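Long-range contacts in high affinity transport system protein p37 (Mycoplasma hyorhinis, PDB 3EKI), which binds thiamine diphosphate outside the cell membrane as the extracytoplasmic lipoprotein component of a high-affinity, probably thiamine-importing, transport system: residues A[158-162]-A[336-340]; A[144-150]-A[381-387]. All coordinates share one frame; numbering follows the deposited sequence.

Contact 1: residues A[158-162]-A[336-340]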
loop_
_atom_site.group_PDB
_atom_site.type_symbol
_atom_site.label_atom_id
_atom_site.label_comp_id
_atom_site.label_asym_id
_atom_site.label_seq_id
_atom_site.Cartn_x
_atom_site.Cartn_y
_atom_site.Cartn_z
ATOM N N LYS A 158 2.522 -12.634 8.659
ATOM C CA LYS A 158 1.414 -12.425 7.749
ATOM C C LYS A 158 0.108 -13.048 8.206
ATOM O O LYS A 158 -0.954 -12.417 8.152
ATOM C CB LYS A 158 1.741 -13.019 6.365
ATOM C CG LYS A 158 0.620 -12.749 5.389
ATOM C CD LYS A 158 0.837 -13.248 3.979
ATOM C CE LYS A 158 -0.465 -13.257 3.202
ATOM N NZ LYS A 158 -1.535 -14.096 3.825
ATOM N N ASP A 159 0.188 -14.324 8.614
ATOM C CA ASP A 159 -1.067 -15.077 8.696
ATOM C C ASP A 159 -1.764 -14.882 10.040
ATOM O O ASP A 159 -1.880 -15.767 10.892
ATOM C CB ASP A 159 -0.788 -16.540 8.351
ATOM C CG ASP A 159 -0.756 -16.817 6.859
ATOM O OD1 ASP A 159 -0.970 -15.931 6.003
ATOM O OD2 ASP A 159 -0.506 -17.980 6.471
ATOM N N LYS A 160 -2.251 -13.662 10.233
ATOM C CA LYS A 160 -3.104 -13.236 11.337
ATOM C C LYS A 160 -4.378 -12.649 10.728
ATOM O O LYS A 160 -4.281 -11.698 9.941
ATOM C CB LYS A 160 -2.480 -12.197 12.251
ATOM C CG LYS A 160 -1.069 -12.421 12.736
ATOM C CD LYS A 160 -0.961 -13.542 13.746
ATOM C CE LYS A 160 0.434 -13.585 14.368
ATOM N NZ LYS A 160 0.731 -14.941 14.921
ATOM N N PHE A 161 -5.521 -13.224 11.070
ATOM C CA PHE A 161 -6.807 -12.856 10.535
ATOM C C PHE A 161 -7.847 -12.621 11.639
ATOM O O PHE A 161 -7.649 -13.048 12.774
ATOM C CB PHE A 161 -7.369 -13.945 9.613
ATOM C CG PHE A 161 -6.508 -14.262 8.413
ATOM C CD1 PHE A 161 -5.433 -15.128 8.551
ATOM C CD2 PHE A 161 -6.799 -13.695 7.186
ATOM C CE1 PHE A 161 -4.645 -15.438 7.452
ATOM C CE2 PHE A 161 -5.995 -14.002 6.093
ATOM C CZ PHE A 161 -4.931 -14.856 6.243
ATOM N N TYR A 162 -8.918 -11.956 11.238
ATOM C CA TYR A 162 -10.011 -11.692 12.157
ATOM C C TYR A 162 -10.520 -12.996 12.772
ATOM O O TYR A 162 -10.721 -14.015 12.115
ATOM C CB TYR A 162 -11.122 -10.921 11.405
ATOM C CG TYR A 162 -12.255 -10.602 12.366
ATOM C CD1 TYR A 162 -12.209 -9.475 13.180
ATOM C CD2 TYR A 162 -13.366 -11.413 12.488
ATOM C CE1 TYR A 162 -13.253 -9.190 14.057
ATOM C CE2 TYR A 162 -14.404 -11.170 13.354
ATOM C CZ TYR A 162 -14.327 -10.040 14.141
ATOM O OH TYR A 162 -15.373 -9.832 14.985
ATOM N N ILE A 336 -8.368 -1.702 15.524
ATOM C CA ILE A 336 -8.107 -3.018 14.996
ATOM C C ILE A 336 -7.439 -2.850 13.624
ATOM O O ILE A 336 -7.681 -1.817 12.992
ATOM C CB ILE A 336 -9.385 -3.860 14.874
ATOM C CG1 ILE A 336 -9.169 -5.350 14.628
ATOM C CG2 ILE A 336 -10.324 -3.267 13.836
ATOM C CD1 ILE A 336 -10.387 -6.211 14.854
ATOM N N VAL A 337 -6.608 -3.810 13.248
ATOM C CA VAL A 337 -6.099 -3.791 11.863
ATOM C C VAL A 337 -6.935 -4.739 11.014
ATOM O O VAL A 337 -7.912 -5.345 11.483
ATOM C CB VAL A 337 -4.612 -4.122 11.759
ATOM C CG1 VAL A 337 -3.856 -3.067 12.587
ATOM C CG2 VAL A 337 -4.252 -5.521 12.187
ATOM N N THR A 338 -6.588 -4.905 9.746
ATOM C CA THR A 338 -7.361 -5.782 8.877
ATOM C C THR A 338 -6.589 -7.055 8.544
ATOM O O THR A 338 -5.480 -7.278 8.999
ATOM C CB THR A 338 -7.744 -5.098 7.556
ATOM O OG1 THR A 338 -6.565 -4.972 6.714
ATOM C CG2 THR A 338 -8.293 -3.693 7.754
ATOM N N ASN A 339 -7.207 -7.901 7.719
ATOM C CA ASN A 339 -6.584 -9.067 7.128
ATOM C C ASN A 339 -5.558 -8.564 6.102
ATOM O O ASN A 339 -5.659 -7.430 5.653
ATOM C CB ASN A 339 -7.613 -9.977 6.482
ATOM C CG ASN A 339 -8.636 -10.562 7.433
ATOM O OD1 ASN A 339 -8.339 -10.794 8.597
ATOM N ND2 ASN A 339 -9.834 -10.798 6.908
ATOM N N PRO A 340 -4.574 -9.408 5.821
ATOM C CA PRO A 340 -3.471 -8.982 4.947
ATOM C C PRO A 340 -3.635 -9.310 3.471
ATOM O O PRO A 340 -4.206 -10.348 3.131
ATOM C CB PRO A 340 -2.356 -9.835 5.535
ATOM C CG PRO A 340 -3.023 -11.132 5.863
ATOM C CD PRO A 340 -4.412 -10.764 6.329
#
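Phe161 and Asn339 bring the two backbones together, their CA atoms 5.1 Å apart, and the touching chains run 131° apart end to end without pairing as strands. In this periplasmic-binding-protein-like fold a loop packs on the last part of a strand and the residues after it: 158-162 belongs to the loop between strand 141-152 and helix 170-184, whereas the partner segment takes in the last residues of strand 331-337, an outermost strand of the mixed five-stranded sheet, and the chain that follows. An inverse gamma turn centred on Asp159 bends the loop around Pro340. The specific link is a side-chain-to-backbone hydrogen bond, Tyr162 N to Asn339 OD1, at 2.9 Å. With an N-H...O angle of 157° and the donor in the carbonyl plane, it is a well-formed bond; the other end of the amide, ND2, is tied to Ala401 O, which fixes which way the group is flipped, and the adjacent Lys400 forms a cation-pi pair with Phe161. The same amide lies beside the Phe161 ring, the two planes 54° apart, with Asn339 CG 3.6 Å from Phe161 CD2. CG of Phe161 is anti to its carbonyl carbon, and this sets the ring across Pro340, at about a right angle to it, with Pro340 CD 3.6 Å from Phe161 CE2. Arg216 gathers the carbonyl oxygens of Lys160 and Thr338 through NH1, one from each segment, and thereby bridges them. Farther along, Tyr162 offers a ring edge to Ile336, Tyr162 CD1 lying 4.1 Å from Ile336 CD1, while the tyrosine hydroxyl bonds to His269. At the other end of 158-162, Lys158 O rests 3.3 Å from Pro340 CG.

Contact 2: residues A[144-150]-A[381-387]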
loop_
_atom_site.group_PDB
_atom_site.type_symbol
_atom_site.label_atom_id
_atom_site.label_comp_id
_atom_site.label_asym_id
_atom_site.label_seq_id
_atom_site.Cartn_x
_atom_site.Cartn_y
_atom_site.Cartn_z
ATOM N N ALA A 144 4.027 -10.116 -13.081
ATOM C CA ALA A 144 5.323 -10.779 -13.049
ATOM C C ALA A 144 6.223 -10.572 -11.810
ATOM O O ALA A 144 7.031 -11.410 -11.500
ATOM C CB ALA A 144 6.099 -10.370 -14.250
ATOM N N LEU A 145 6.092 -9.407 -11.195
ATOM C CA LEU A 145 6.954 -9.021 -10.091
ATOM C C LEU A 145 6.113 -8.829 -8.839
ATOM O O LEU A 145 5.073 -8.165 -8.931
ATOM C CB LEU A 145 7.641 -7.709 -10.479
ATOM C CG LEU A 145 8.596 -7.037 -9.489
ATOM C CD1 LEU A 145 9.971 -7.688 -9.559
ATOM C CD2 LEU A 145 8.767 -5.543 -9.716
ATOM N N GLU A 146 6.541 -9.377 -7.712
ATOM C CA GLU A 146 5.883 -9.074 -6.449
ATOM C C GLU A 146 6.831 -8.207 -5.625
ATOM O O GLU A 146 7.951 -8.659 -5.391
ATOM C CB GLU A 146 5.556 -10.354 -5.674
ATOM C CG GLU A 146 4.796 -10.071 -4.384
ATOM C CD GLU A 146 4.302 -11.299 -3.654
ATOM O OE1 GLU A 146 4.576 -12.442 -4.076
ATOM O OE2 GLU A 146 3.629 -11.108 -2.614
ATOM N N THR A 147 6.411 -7.022 -5.201
ATOM C CA THR A 147 7.257 -6.252 -4.278
ATOM C C THR A 147 7.062 -6.754 -2.845
ATOM O O THR A 147 6.056 -7.390 -2.539
ATOM C CB THR A 147 6.980 -4.744 -4.375
ATOM O OG1 THR A 147 5.682 -4.494 -3.816
ATOM C CG2 THR A 147 6.948 -4.224 -5.801
ATOM N N THR A 148 8.026 -6.475 -1.989
ATOM C CA THR A 148 7.952 -6.738 -0.550
ATOM C C THR A 148 8.376 -5.465 0.167
ATOM O O THR A 148 9.031 -4.582 -0.389
ATOM C CB THR A 148 8.803 -7.926 -0.085
ATOM O OG1 THR A 148 10.200 -7.613 -0.307
ATOM C CG2 THR A 148 8.500 -9.203 -0.847
ATOM N N THR A 149 7.982 -5.321 1.430
ATOM C CA THR A 149 8.323 -4.116 2.195
ATOM C C THR A 149 8.947 -4.509 3.526
ATOM O O THR A 149 8.638 -5.593 4.030
ATOM C CB THR A 149 7.036 -3.275 2.342
ATOM O OG1 THR A 149 7.329 -1.968 2.838
ATOM C CG2 THR A 149 6.043 -3.891 3.319
ATOM N N ASN A 150 9.791 -3.665 4.093
ATOM C CA ASN A 150 10.311 -3.843 5.445
ATOM C C ASN A 150 9.125 -4.046 6.393
ATOM O O ASN A 150 8.214 -3.229 6.353
ATOM C CB ASN A 150 11.152 -2.651 5.889
ATOM C CG ASN A 150 12.480 -2.503 5.167
ATOM O OD1 ASN A 150 12.997 -3.478 4.613
ATOM N ND2 ASN A 150 13.029 -1.300 5.207
ATOM N N TYR A 381 9.055 -0.183 -1.429
ATOM C CA TYR A 381 9.477 -1.440 -2.031
ATOM C C TYR A 381 10.921 -1.727 -1.625
ATOM O O TYR A 381 11.847 -1.165 -2.210
ATOM C CB TYR A 381 9.360 -1.435 -3.555
ATOM C CG TYR A 381 8.071 -0.944 -4.130
ATOM C CD1 TYR A 381 6.852 -1.104 -3.469
ATOM C CD2 TYR A 381 8.020 -0.290 -5.365
ATOM C CE1 TYR A 381 5.665 -0.646 -4.005
ATOM C CE2 TYR A 381 6.825 0.162 -5.882
ATOM C CZ TYR A 381 5.637 -0.007 -5.212
ATOM O OH TYR A 381 4.481 0.473 -5.790
ATOM N N ASN A 382 11.074 -2.574 -0.627
ATOM C CA ASN A 382 12.363 -2.906 -0.039
ATOM C C ASN A 382 12.878 -4.251 -0.509
ATOM O O ASN A 382 13.946 -4.697 -0.103
ATOM C CB ASN A 382 12.266 -2.879 1.494
ATOM C CG ASN A 382 11.837 -1.516 1.973
ATOM O OD1 ASN A 382 10.765 -1.389 2.589
ATOM N ND2 ASN A 382 12.669 -0.517 1.710
ATOM N N GLY A 383 12.140 -4.937 -1.354
ATOM C CA GLY A 383 12.549 -6.226 -1.888
ATOM C C GLY A 383 11.597 -6.584 -3.021
ATOM O O GLY A 383 10.554 -5.979 -3.266
ATOM N N TYR A 384 11.974 -7.605 -3.759
ATOM C CA TYR A 384 11.232 -8.113 -4.897
ATOM C C TYR A 384 11.321 -9.630 -5.011
ATOM O O TYR A 384 12.352 -10.205 -4.631
ATOM C CB TYR A 384 11.775 -7.505 -6.198
ATOM C CG TYR A 384 11.770 -6.006 -6.258
ATOM C CD1 TYR A 384 12.945 -5.309 -6.007
ATOM C CD2 TYR A 384 10.640 -5.252 -6.549
ATOM C CE1 TYR A 384 12.967 -3.928 -6.061
ATOM C CE2 TYR A 384 10.653 -3.873 -6.602
ATOM C CZ TYR A 384 11.829 -3.205 -6.352
ATOM O OH TYR A 384 11.860 -1.840 -6.392
ATOM N N LYS A 385 10.287 -10.271 -5.534
ATOM C CA LYS A 385 10.264 -11.691 -5.848
ATOM C C LYS A 385 9.623 -11.870 -7.222
ATOM O O LYS A 385 8.804 -11.040 -7.654
ATOM C CB LYS A 385 9.453 -12.464 -4.804
ATOM C CG LYS A 385 9.584 -12.032 -3.364
ATOM C CD LYS A 385 9.183 -13.140 -2.392
ATOM C CE LYS A 385 8.271 -12.660 -1.275
ATOM N NZ LYS A 385 8.834 -12.881 0.088
ATOM N N LYS A 386 9.929 -12.931 -7.950
ATOM C CA LYS A 386 9.219 -13.338 -9.134
ATOM C C LYS A 386 7.839 -13.877 -8.780
ATOM O O LYS A 386 7.742 -14.625 -7.795
ATOM C CB LYS A 386 10.003 -14.461 -9.831
ATOM C CG LYS A 386 9.409 -14.950 -11.146
ATOM C CD LYS A 386 10.106 -16.230 -11.608
ATOM C CE LYS A 386 9.592 -16.715 -12.956
ATOM N NZ LYS A 386 10.330 -17.935 -13.415
ATOM N N ILE A 387 6.811 -13.548 -9.553
ATOM C CA ILE A 387 5.553 -14.266 -9.351
ATOM C C ILE A 387 5.566 -15.574 -10.133
ATOM O O ILE A 387 5.726 -15.518 -11.343
ATOM C CB ILE A 387 4.346 -13.409 -9.742
ATOM C CG1 ILE A 387 4.310 -12.169 -8.841
ATOM C CG2 ILE A 387 3.066 -14.221 -9.725
ATOM C CD1 ILE A 387 3.175 -11.223 -8.989
HETATM O O HOH W 1 7.145 -13.853 -13.209
#
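Thr147 and Tyr384 form a non-hydrogen-bonded pair, CA atoms 4.4 Å apart, in the antiparallel joining of strands 141-152 and 383-386. Thr147 CG2 sits over one face of the Tyr381 ring, 3.9 Å from its centroid and 14° off the normal, a CH-pi contact. Its chi1 of 70° sets CG2 anti to the carbonyl carbon and leaves OG1 for Asp344 O. On the same face of the sheet, Leu145 CD2 meets Tyr384 CD2 at 3.7 Å, and the tyrosine hydroxyl reaches Asp373. The other face carries Thr148, whose CG2 is pressed to 3.5 Å from Lys385 CE, closer than usual for two carbons; the lysine chain folds over it by bends at chi3 and chi4. Opposite Thr148, Asn382 and Gly383 form a classic beta bulge: Asn382 N bonds Thr148 O at 2.9 Å, and Gly383 N bonds it only weakly. The Asn382 amide stacks on that of Asn150, planes 5° apart, while its OD1 accepts Asn150 N at 2.9 Å in a nearly straight bond. Asn150 OD1 turns to Gln211 NE2. At the far end, one water donates to both Ala144 O and Ile387 O. Since Tyr381 touches the bound thiamine diphosphate and its hydroxyl bonds Asp344, the Thr147 methyl beneath the ring and the Asp344 bond together probably help hold this pocket aromatic in position.

In the fold
Along the chain the order is 144-150, 158-162, 336-340, 381-387, so contact 2 spans contact 1. Their centres lie 20 Å apart and their nearest atoms about 7 Å, without touching. Contact 2 belongs to the antiparallel sheet containing strands 122-125, 141-152, 345-349 and 383-386; contact 1 lies at an edge of the mixed sheet. The chain leaves strand 141-152 into the loop holding 158-162, and from 336-340 it returns to the antiparallel sheet at strand 345-349. Helix 390-402 touches both contacts. Contact 2 borders the thiamine diphosphate pocket through Tyr381, whereas the Pro340 side chain is about 11 Å from the ligand, consistent with a ligand held between two sheet-based parts of a binding-protein fold.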